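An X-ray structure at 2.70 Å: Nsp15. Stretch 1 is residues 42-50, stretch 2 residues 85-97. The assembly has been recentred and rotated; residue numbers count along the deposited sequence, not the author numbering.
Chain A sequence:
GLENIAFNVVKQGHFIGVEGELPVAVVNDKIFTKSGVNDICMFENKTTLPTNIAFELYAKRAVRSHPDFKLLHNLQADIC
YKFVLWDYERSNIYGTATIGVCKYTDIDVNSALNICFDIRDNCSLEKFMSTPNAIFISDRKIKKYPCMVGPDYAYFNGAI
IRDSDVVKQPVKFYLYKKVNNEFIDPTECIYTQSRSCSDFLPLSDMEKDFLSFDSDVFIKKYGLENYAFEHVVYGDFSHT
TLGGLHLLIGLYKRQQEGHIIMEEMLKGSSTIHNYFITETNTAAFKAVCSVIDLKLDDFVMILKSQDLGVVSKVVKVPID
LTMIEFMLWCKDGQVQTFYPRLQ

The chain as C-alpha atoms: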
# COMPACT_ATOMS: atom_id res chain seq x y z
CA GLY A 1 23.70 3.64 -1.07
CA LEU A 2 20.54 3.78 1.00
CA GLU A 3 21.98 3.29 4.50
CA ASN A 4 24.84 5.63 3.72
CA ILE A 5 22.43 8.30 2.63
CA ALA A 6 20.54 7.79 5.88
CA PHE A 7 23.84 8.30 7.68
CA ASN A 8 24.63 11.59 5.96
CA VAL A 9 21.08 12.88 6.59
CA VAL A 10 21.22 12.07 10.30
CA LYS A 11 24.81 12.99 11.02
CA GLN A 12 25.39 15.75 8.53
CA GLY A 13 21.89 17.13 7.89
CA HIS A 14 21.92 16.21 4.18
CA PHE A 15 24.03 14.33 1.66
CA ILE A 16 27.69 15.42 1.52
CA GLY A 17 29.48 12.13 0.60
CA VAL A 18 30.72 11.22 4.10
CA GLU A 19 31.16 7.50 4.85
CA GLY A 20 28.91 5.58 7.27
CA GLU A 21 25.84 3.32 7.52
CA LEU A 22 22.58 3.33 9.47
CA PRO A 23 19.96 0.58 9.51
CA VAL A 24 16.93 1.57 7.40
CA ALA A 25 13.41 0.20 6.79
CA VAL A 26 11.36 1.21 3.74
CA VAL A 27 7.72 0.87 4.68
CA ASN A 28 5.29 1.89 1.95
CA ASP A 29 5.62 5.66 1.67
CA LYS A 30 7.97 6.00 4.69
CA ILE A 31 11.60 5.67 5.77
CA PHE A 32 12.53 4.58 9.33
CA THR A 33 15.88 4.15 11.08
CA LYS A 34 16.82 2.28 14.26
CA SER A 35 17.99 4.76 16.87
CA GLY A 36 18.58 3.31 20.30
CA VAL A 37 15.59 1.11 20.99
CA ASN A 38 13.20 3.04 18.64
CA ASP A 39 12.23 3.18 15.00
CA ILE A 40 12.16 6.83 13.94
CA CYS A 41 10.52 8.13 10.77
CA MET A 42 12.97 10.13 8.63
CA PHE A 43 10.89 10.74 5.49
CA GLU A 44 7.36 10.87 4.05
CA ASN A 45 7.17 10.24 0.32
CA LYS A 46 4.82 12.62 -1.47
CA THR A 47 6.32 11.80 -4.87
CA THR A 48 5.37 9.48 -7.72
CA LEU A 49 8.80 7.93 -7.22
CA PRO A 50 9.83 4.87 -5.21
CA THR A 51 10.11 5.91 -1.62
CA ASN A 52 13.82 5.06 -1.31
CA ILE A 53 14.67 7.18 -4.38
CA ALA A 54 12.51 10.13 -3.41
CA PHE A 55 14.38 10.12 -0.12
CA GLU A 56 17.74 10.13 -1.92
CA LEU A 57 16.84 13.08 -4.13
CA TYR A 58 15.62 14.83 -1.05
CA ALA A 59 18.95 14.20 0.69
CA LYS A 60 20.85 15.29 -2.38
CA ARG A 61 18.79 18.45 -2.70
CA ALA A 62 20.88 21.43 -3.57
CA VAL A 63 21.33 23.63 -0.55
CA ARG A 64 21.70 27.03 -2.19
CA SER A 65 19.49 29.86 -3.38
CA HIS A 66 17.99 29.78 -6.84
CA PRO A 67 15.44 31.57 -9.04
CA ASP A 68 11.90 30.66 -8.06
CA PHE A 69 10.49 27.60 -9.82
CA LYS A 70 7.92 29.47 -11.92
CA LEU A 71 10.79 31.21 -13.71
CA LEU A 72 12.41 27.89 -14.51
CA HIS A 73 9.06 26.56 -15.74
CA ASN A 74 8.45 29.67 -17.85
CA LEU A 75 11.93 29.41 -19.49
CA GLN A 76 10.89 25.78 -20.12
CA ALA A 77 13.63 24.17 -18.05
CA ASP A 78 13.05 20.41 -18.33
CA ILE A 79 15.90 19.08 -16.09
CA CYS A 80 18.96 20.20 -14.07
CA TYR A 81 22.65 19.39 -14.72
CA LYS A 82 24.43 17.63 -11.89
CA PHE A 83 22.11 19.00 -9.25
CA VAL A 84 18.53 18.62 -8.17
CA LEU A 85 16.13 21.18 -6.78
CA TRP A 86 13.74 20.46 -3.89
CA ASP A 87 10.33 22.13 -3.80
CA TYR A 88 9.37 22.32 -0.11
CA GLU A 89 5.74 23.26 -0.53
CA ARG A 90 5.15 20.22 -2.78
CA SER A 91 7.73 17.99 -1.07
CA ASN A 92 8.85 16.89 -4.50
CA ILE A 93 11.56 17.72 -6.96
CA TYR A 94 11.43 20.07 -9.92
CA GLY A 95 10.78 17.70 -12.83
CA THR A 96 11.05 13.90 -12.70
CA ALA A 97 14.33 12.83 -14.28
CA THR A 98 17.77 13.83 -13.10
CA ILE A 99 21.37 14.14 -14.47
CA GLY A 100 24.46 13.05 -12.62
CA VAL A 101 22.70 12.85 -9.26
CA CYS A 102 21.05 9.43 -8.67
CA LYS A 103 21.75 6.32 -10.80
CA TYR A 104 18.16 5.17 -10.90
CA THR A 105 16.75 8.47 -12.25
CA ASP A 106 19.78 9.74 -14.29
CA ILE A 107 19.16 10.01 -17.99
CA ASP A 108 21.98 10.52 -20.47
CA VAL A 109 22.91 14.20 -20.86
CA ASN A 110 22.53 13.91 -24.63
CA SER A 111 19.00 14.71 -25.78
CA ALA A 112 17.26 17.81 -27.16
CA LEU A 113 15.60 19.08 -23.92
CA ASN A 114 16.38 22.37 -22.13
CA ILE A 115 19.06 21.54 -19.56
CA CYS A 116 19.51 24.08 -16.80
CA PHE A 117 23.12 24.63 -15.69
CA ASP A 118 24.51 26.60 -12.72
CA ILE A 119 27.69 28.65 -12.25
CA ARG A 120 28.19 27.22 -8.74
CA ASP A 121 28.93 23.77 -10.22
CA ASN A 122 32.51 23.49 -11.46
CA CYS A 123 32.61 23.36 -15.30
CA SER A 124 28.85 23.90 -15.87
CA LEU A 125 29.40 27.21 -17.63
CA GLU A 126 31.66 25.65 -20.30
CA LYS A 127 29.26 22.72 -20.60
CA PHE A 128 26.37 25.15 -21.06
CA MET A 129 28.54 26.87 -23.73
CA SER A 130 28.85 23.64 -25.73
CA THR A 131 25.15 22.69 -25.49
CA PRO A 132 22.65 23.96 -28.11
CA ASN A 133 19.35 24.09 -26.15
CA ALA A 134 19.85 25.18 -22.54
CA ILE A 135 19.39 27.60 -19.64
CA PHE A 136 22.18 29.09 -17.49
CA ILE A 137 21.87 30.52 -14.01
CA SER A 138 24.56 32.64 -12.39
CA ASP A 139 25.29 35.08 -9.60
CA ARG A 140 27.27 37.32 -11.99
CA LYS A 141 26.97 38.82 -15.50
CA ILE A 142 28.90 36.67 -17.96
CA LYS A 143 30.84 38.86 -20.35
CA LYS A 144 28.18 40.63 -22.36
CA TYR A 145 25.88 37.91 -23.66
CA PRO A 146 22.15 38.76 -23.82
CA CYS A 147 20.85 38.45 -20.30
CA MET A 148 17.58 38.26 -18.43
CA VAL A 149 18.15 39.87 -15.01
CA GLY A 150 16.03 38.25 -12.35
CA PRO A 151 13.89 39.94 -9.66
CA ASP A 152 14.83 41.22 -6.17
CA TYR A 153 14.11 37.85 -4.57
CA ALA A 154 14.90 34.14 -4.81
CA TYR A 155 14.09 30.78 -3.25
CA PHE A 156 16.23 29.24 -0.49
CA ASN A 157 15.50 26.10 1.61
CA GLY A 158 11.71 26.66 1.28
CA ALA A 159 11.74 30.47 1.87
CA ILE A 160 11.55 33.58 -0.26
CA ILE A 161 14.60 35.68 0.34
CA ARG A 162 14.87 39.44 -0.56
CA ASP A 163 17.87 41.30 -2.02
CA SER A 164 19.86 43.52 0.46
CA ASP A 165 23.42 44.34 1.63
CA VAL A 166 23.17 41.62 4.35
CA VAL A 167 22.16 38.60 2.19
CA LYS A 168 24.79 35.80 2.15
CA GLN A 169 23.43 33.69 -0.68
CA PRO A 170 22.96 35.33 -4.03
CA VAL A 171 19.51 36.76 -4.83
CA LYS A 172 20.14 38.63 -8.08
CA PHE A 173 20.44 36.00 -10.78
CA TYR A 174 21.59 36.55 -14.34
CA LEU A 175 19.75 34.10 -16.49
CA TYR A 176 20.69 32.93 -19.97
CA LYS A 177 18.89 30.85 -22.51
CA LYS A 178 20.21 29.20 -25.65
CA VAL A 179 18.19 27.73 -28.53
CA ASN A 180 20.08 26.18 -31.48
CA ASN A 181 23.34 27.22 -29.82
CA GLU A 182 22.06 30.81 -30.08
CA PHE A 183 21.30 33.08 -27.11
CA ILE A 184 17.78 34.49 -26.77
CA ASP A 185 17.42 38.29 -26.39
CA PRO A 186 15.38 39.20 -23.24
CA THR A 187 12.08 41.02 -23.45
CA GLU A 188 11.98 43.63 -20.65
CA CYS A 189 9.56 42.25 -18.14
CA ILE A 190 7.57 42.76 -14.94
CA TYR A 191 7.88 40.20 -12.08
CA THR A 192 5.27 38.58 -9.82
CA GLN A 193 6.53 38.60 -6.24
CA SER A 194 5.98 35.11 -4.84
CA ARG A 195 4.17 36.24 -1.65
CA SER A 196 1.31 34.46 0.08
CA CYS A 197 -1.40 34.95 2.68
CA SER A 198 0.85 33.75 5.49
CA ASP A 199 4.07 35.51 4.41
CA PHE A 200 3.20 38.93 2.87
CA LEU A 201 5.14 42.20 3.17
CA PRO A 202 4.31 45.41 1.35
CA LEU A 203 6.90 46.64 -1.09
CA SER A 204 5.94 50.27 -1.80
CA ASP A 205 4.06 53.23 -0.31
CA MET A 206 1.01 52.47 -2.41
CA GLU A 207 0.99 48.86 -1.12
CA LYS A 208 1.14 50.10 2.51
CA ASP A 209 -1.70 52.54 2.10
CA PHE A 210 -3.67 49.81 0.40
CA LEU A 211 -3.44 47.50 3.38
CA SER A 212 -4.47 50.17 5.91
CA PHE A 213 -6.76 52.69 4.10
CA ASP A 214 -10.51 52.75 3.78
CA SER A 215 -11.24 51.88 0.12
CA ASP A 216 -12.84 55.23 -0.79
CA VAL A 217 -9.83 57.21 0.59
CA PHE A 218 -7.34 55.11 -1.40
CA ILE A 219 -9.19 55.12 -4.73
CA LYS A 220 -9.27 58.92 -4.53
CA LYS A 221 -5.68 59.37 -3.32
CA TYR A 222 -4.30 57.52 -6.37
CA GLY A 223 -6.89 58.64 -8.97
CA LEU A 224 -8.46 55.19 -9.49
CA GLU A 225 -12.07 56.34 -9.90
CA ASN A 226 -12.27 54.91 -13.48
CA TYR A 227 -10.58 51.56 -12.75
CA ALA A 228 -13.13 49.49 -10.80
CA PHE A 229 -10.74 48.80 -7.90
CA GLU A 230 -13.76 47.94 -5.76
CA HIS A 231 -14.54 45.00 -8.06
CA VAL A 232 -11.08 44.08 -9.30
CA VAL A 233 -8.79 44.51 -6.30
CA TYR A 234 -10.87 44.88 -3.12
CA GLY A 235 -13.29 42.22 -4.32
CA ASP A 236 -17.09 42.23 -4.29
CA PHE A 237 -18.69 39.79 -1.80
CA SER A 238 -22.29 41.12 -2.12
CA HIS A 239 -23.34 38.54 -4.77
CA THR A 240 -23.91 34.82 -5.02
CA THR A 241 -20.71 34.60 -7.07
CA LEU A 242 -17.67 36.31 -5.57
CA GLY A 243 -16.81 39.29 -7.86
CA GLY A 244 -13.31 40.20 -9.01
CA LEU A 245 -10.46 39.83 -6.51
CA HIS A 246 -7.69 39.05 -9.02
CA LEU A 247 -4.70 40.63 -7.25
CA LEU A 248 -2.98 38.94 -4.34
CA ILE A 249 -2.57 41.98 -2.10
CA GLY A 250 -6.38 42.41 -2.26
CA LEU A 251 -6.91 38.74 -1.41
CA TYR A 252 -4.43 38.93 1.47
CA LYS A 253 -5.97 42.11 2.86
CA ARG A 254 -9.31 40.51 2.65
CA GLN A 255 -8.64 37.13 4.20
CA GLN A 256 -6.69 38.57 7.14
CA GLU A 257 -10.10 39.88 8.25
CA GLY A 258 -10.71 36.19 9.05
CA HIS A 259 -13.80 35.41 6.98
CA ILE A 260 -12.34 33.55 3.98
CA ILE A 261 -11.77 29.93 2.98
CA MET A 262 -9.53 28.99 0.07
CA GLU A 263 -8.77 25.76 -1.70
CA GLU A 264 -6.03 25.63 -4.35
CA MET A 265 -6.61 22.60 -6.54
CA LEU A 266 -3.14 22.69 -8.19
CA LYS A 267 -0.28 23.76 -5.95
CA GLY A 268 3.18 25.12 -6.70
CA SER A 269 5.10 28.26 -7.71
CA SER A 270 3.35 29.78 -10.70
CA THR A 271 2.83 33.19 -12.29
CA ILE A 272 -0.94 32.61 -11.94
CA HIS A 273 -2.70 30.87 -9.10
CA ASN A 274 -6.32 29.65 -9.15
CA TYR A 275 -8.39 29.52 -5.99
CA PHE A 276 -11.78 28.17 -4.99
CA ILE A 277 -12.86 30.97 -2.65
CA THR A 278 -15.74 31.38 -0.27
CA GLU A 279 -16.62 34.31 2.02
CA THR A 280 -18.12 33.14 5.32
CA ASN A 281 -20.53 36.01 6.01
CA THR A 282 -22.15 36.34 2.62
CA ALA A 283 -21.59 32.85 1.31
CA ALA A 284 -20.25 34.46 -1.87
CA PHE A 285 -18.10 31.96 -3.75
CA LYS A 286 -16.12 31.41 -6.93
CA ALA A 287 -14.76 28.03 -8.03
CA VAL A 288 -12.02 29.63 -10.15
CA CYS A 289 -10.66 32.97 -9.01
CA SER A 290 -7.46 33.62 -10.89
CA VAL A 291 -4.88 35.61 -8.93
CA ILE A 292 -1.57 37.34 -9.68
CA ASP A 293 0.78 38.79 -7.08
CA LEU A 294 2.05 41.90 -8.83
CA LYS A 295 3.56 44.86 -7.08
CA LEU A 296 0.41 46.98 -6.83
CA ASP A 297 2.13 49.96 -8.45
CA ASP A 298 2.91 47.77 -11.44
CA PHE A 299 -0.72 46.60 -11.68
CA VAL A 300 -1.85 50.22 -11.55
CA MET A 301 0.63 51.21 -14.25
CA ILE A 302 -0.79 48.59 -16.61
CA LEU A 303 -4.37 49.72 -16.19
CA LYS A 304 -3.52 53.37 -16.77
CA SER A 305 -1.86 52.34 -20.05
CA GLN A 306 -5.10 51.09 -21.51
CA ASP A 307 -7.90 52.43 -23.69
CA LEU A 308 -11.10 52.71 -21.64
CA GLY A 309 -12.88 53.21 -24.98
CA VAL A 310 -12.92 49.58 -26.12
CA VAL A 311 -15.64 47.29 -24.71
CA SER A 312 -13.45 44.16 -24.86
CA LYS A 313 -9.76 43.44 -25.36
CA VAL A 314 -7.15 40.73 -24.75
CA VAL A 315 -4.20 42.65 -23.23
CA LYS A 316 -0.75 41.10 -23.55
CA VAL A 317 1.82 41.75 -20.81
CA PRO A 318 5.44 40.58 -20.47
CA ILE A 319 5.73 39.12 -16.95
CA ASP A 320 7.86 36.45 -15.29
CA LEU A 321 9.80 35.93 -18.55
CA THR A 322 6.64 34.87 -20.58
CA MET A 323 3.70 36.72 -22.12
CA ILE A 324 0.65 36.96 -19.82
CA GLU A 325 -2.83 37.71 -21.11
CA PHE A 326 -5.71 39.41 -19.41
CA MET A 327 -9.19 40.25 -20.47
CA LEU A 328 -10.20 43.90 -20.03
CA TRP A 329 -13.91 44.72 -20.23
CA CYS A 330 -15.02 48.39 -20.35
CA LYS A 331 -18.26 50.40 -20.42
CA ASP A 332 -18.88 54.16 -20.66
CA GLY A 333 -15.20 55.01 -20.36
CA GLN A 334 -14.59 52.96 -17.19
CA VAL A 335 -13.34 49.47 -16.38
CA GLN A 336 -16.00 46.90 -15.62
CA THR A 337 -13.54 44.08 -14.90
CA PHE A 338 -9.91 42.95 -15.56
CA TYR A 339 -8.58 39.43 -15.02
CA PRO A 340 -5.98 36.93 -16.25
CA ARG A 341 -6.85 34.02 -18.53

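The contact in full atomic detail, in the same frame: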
# COMPACT_ATOMS: atom_id res chain seq x y z
N MET A 42 12.10 9.10 9.21
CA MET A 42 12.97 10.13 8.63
C MET A 42 12.43 10.74 7.34
O MET A 42 13.03 11.67 6.80
CB MET A 42 14.29 9.54 8.23
CG MET A 42 15.28 9.23 9.32
SD MET A 42 16.84 8.90 8.47
CE MET A 42 16.49 7.36 7.66
N PHE A 43 11.34 10.22 6.78
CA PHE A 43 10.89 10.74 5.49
C PHE A 43 9.49 10.26 5.14
O PHE A 43 9.10 9.13 5.47
CB PHE A 43 11.89 10.35 4.41
CG PHE A 43 11.59 10.92 3.06
CD1 PHE A 43 11.86 12.24 2.79
CD2 PHE A 43 11.06 10.11 2.05
CE1 PHE A 43 11.60 12.77 1.53
CE2 PHE A 43 10.79 10.63 0.80
CZ PHE A 43 11.06 11.97 0.54
N GLU A 44 8.75 11.13 4.45
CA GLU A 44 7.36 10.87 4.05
C GLU A 44 7.25 11.19 2.54
O GLU A 44 7.23 12.36 2.10
CB GLU A 44 6.39 11.71 4.90
CG GLU A 44 4.96 11.17 5.02
CD GLU A 44 4.31 11.48 6.38
OE1 GLU A 44 4.87 11.03 7.40
OE2 GLU A 44 3.25 12.16 6.42
N ASN A 45 7.22 10.13 1.75
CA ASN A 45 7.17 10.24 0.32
C ASN A 45 5.89 10.88 -0.12
O ASN A 45 4.83 10.32 0.11
CB ASN A 45 7.24 8.85 -0.29
CG ASN A 45 7.41 8.88 -1.78
OD1 ASN A 45 7.56 9.94 -2.38
ND2 ASN A 45 7.44 7.71 -2.38
N LYS A 46 5.99 12.03 -0.79
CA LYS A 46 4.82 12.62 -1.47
C LYS A 46 5.00 12.67 -2.99
O LYS A 46 4.34 13.43 -3.67
CB LYS A 46 4.56 14.03 -0.95
CG LYS A 46 4.57 14.15 0.56
CD LYS A 46 3.56 13.22 1.20
CE LYS A 46 3.16 13.73 2.58
NZ LYS A 46 1.85 13.12 2.97
N THR A 47 5.87 11.81 -3.49
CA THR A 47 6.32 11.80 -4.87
C THR A 47 5.63 10.68 -5.60
O THR A 47 4.96 9.84 -4.98
CB THR A 47 7.84 11.56 -4.88
OG1 THR A 47 8.44 12.65 -4.17
CG2 THR A 47 8.40 11.58 -6.22
N THR A 48 5.76 10.66 -6.93
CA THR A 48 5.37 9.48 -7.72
C THR A 48 6.52 8.52 -7.87
O THR A 48 6.40 7.55 -8.64
CB THR A 48 4.83 9.84 -9.14
OG1 THR A 48 5.90 10.37 -9.95
CG2 THR A 48 3.60 10.80 -9.04
N LEU A 49 7.60 8.75 -7.12
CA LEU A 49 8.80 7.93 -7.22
C LEU A 49 8.90 6.92 -6.05
O LEU A 49 8.31 7.12 -4.99
CB LEU A 49 10.04 8.81 -7.26
CG LEU A 49 10.18 9.72 -8.47
CD1 LEU A 49 11.33 10.68 -8.28
CD2 LEU A 49 10.41 8.92 -9.75
N PRO A 50 9.64 5.82 -6.25
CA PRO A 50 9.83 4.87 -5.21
C PRO A 50 10.38 5.56 -3.98
O PRO A 50 11.35 6.34 -4.06
CB PRO A 50 10.85 3.92 -5.81
CG PRO A 50 10.62 4.00 -7.27
CD PRO A 50 10.46 5.47 -7.42
N LEU A 85 16.74 20.08 -7.50
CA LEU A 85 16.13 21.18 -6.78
C LEU A 85 14.91 20.69 -6.05
O LEU A 85 14.00 20.14 -6.69
CB LEU A 85 15.76 22.28 -7.75
CG LEU A 85 16.91 23.12 -8.32
CD1 LEU A 85 16.36 24.17 -9.27
CD2 LEU A 85 17.72 23.81 -7.23
N TRP A 86 14.89 20.87 -4.73
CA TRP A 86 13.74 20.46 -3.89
C TRP A 86 12.73 21.58 -3.79
O TRP A 86 13.11 22.73 -3.52
CB TRP A 86 14.19 20.04 -2.49
CG TRP A 86 13.15 19.27 -1.70
CD1 TRP A 86 12.48 19.69 -0.58
CD2 TRP A 86 12.69 17.93 -1.95
NE1 TRP A 86 11.64 18.69 -0.12
CE2 TRP A 86 11.74 17.61 -0.95
CE3 TRP A 86 12.98 16.97 -2.93
CZ2 TRP A 86 11.08 16.39 -0.90
CZ3 TRP A 86 12.33 15.71 -2.86
CH2 TRP A 86 11.39 15.45 -1.86
N ASP A 87 11.47 21.24 -4.05
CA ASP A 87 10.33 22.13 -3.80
C ASP A 87 9.63 21.77 -2.46
O ASP A 87 8.97 20.71 -2.33
CB ASP A 87 9.34 22.05 -4.97
CG ASP A 87 8.15 22.98 -4.79
OD1 ASP A 87 7.72 23.16 -3.64
OD2 ASP A 87 7.64 23.51 -5.79
N TYR A 88 9.76 22.65 -1.47
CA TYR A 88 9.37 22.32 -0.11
C TYR A 88 7.86 22.38 0.10
O TYR A 88 7.31 21.69 0.95
CB TYR A 88 10.07 23.21 0.91
CG TYR A 88 11.56 22.96 1.08
CD1 TYR A 88 12.46 23.25 0.06
CD2 TYR A 88 12.07 22.46 2.27
CE1 TYR A 88 13.82 23.04 0.22
CE2 TYR A 88 13.44 22.24 2.43
CZ TYR A 88 14.31 22.54 1.40
OH TYR A 88 15.69 22.34 1.54
N GLU A 89 7.18 23.22 -0.65
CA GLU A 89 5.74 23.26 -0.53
C GLU A 89 5.22 21.92 -1.04
O GLU A 89 4.41 21.29 -0.38
CB GLU A 89 5.18 24.41 -1.36
CG GLU A 89 3.66 24.57 -1.31
CD GLU A 89 3.13 25.39 -2.50
OE1 GLU A 89 3.85 25.53 -3.51
OE2 GLU A 89 1.98 25.88 -2.43
N ARG A 90 5.69 21.47 -2.20
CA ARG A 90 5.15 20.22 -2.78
C ARG A 90 5.77 19.00 -2.15
O ARG A 90 5.18 17.93 -2.20
CB ARG A 90 5.37 20.13 -4.30
CG ARG A 90 4.80 21.29 -5.08
CD ARG A 90 4.86 21.02 -6.57
NE ARG A 90 6.25 20.99 -7.05
CZ ARG A 90 6.85 19.98 -7.67
NH1 ARG A 90 6.23 18.84 -7.93
NH2 ARG A 90 8.10 20.13 -8.06
N SER A 91 6.96 19.14 -1.56
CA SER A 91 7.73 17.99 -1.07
C SER A 91 8.00 17.01 -2.21
O SER A 91 7.76 15.80 -2.13
CB SER A 91 7.04 17.30 0.12
OG SER A 91 7.17 18.14 1.22
N ASN A 92 8.50 17.60 -3.29
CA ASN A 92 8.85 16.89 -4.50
C ASN A 92 10.00 17.66 -5.11
O ASN A 92 10.43 18.69 -4.61
CB ASN A 92 7.63 16.80 -5.47
CG ASN A 92 7.73 15.63 -6.49
OD1 ASN A 92 8.80 15.30 -6.99
ND2 ASN A 92 6.60 15.03 -6.81
N ILE A 93 10.46 17.15 -6.23
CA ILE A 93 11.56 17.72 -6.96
C ILE A 93 11.02 18.50 -8.15
O ILE A 93 9.87 18.31 -8.56
CB ILE A 93 12.47 16.56 -7.38
CG1 ILE A 93 13.88 16.87 -6.97
CG2 ILE A 93 12.41 16.21 -8.86
CD1 ILE A 93 14.68 15.61 -6.89
N TYR A 94 11.84 19.39 -8.70
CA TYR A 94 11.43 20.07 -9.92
C TYR A 94 11.72 19.09 -11.05
O TYR A 94 12.87 18.68 -11.22
CB TYR A 94 12.16 21.40 -10.11
CG TYR A 94 11.80 22.10 -11.40
CD1 TYR A 94 12.51 21.85 -12.56
CD2 TYR A 94 10.75 23.00 -11.47
CE1 TYR A 94 12.21 22.49 -13.75
CE2 TYR A 94 10.43 23.64 -12.66
CZ TYR A 94 11.17 23.38 -13.80
OH TYR A 94 10.88 23.99 -14.99
N GLY A 95 10.67 18.69 -11.77
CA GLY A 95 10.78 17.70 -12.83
C GLY A 95 10.73 16.31 -12.25
O GLY A 95 10.30 16.14 -11.11
N THR A 96 11.18 15.32 -13.03
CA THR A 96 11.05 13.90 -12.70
C THR A 96 12.29 13.08 -13.00
O THR A 96 12.53 12.06 -12.35
CB THR A 96 9.97 13.28 -13.57
OG1 THR A 96 10.17 13.72 -14.92
CG2 THR A 96 8.58 13.66 -13.09
N ALA A 97 13.05 13.46 -14.02
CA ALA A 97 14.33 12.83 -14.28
C ALA A 97 15.42 13.71 -13.73
O ALA A 97 15.19 14.85 -13.38
CB ALA A 97 14.54 12.60 -15.78
O HOH W 1 8.47 13.56 -0.63

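No direct hydrogen bond joins the two stretches; they are held by van der Waals packing, one bridging water and loops that each side stiffens internally. The contact is small, burying 327 Å² summed over both sides.

Stretch 1 enters as the end of a strand. Met42 lies out of reach, but Phe43, with chi1 in the t well, extends its ring until CZ lies 4.2 Å from CH2 of Trp86, itself a t rotamer. The Trp86 atom sits at the edge of the phenylalanine ring, near its plane. Two large, flat, apolar groups suit this buried site because each can reach across a gap that their backbones leave open.

Glu44 does not touch stretch 2, but its OE2 forms a long salt bridge, 3.8 Å, with NZ of Lys46. Asn45 directs its CA-to-CB bond away from stretch 2 and serves its own loop: its OD1 accepts from N of Thr47 at 2.8 Å, and its ND2 donates to O of Leu49, also at 2.8 Å. An amide, acceptor and donor in one group, is well suited to bracing a turn in this way.

At Lys46 the backbones draw close, CA lying 6.1 Å from CA of Ser91. Water 1 fills the space between them, accepting from N of Lys46 at 2.9 Å and donating to O of Ser91 at 2.8 Å, and so links two backbone groups that do not meet directly. The lysine's CB points toward stretch 2 and packs 3.8 Å from O of Ser91, while CG lies 4.0 Å from CB of Ser91. The end of the chain then leads away, so the aliphatic part makes the contact and the charge remains with Glu44. Ser91, whose CA-to-CB bond points toward stretch 1, meets the lysine methylenes through its CB.

Thr47 is buried against Asn92: CA of Thr47 lies 3.8 Å from ND2 of Asn92, and CG2 of Thr47 lies 3.8 Å from OD1 of Asn92. The threonine's methyl gives it an apolar surface to lay against the amide. The Asn92 amide is steadied from its own side, since OD1 accepts from N of Ile93 at 2.6 Å.

Thr48 contributes little; its OG1 is hydrogen-bonded elsewhere in the structure. Leu49 points toward stretch 2 and ends the contact loosely, with CD1 4.5 Å from O of Thr96. Its branched aliphatic end offers apolar surface, stretch 2 covering 34 Å² of the residue, and needs no polar partner. Pro50 lies beyond reach, at the N-cap position of the following helix.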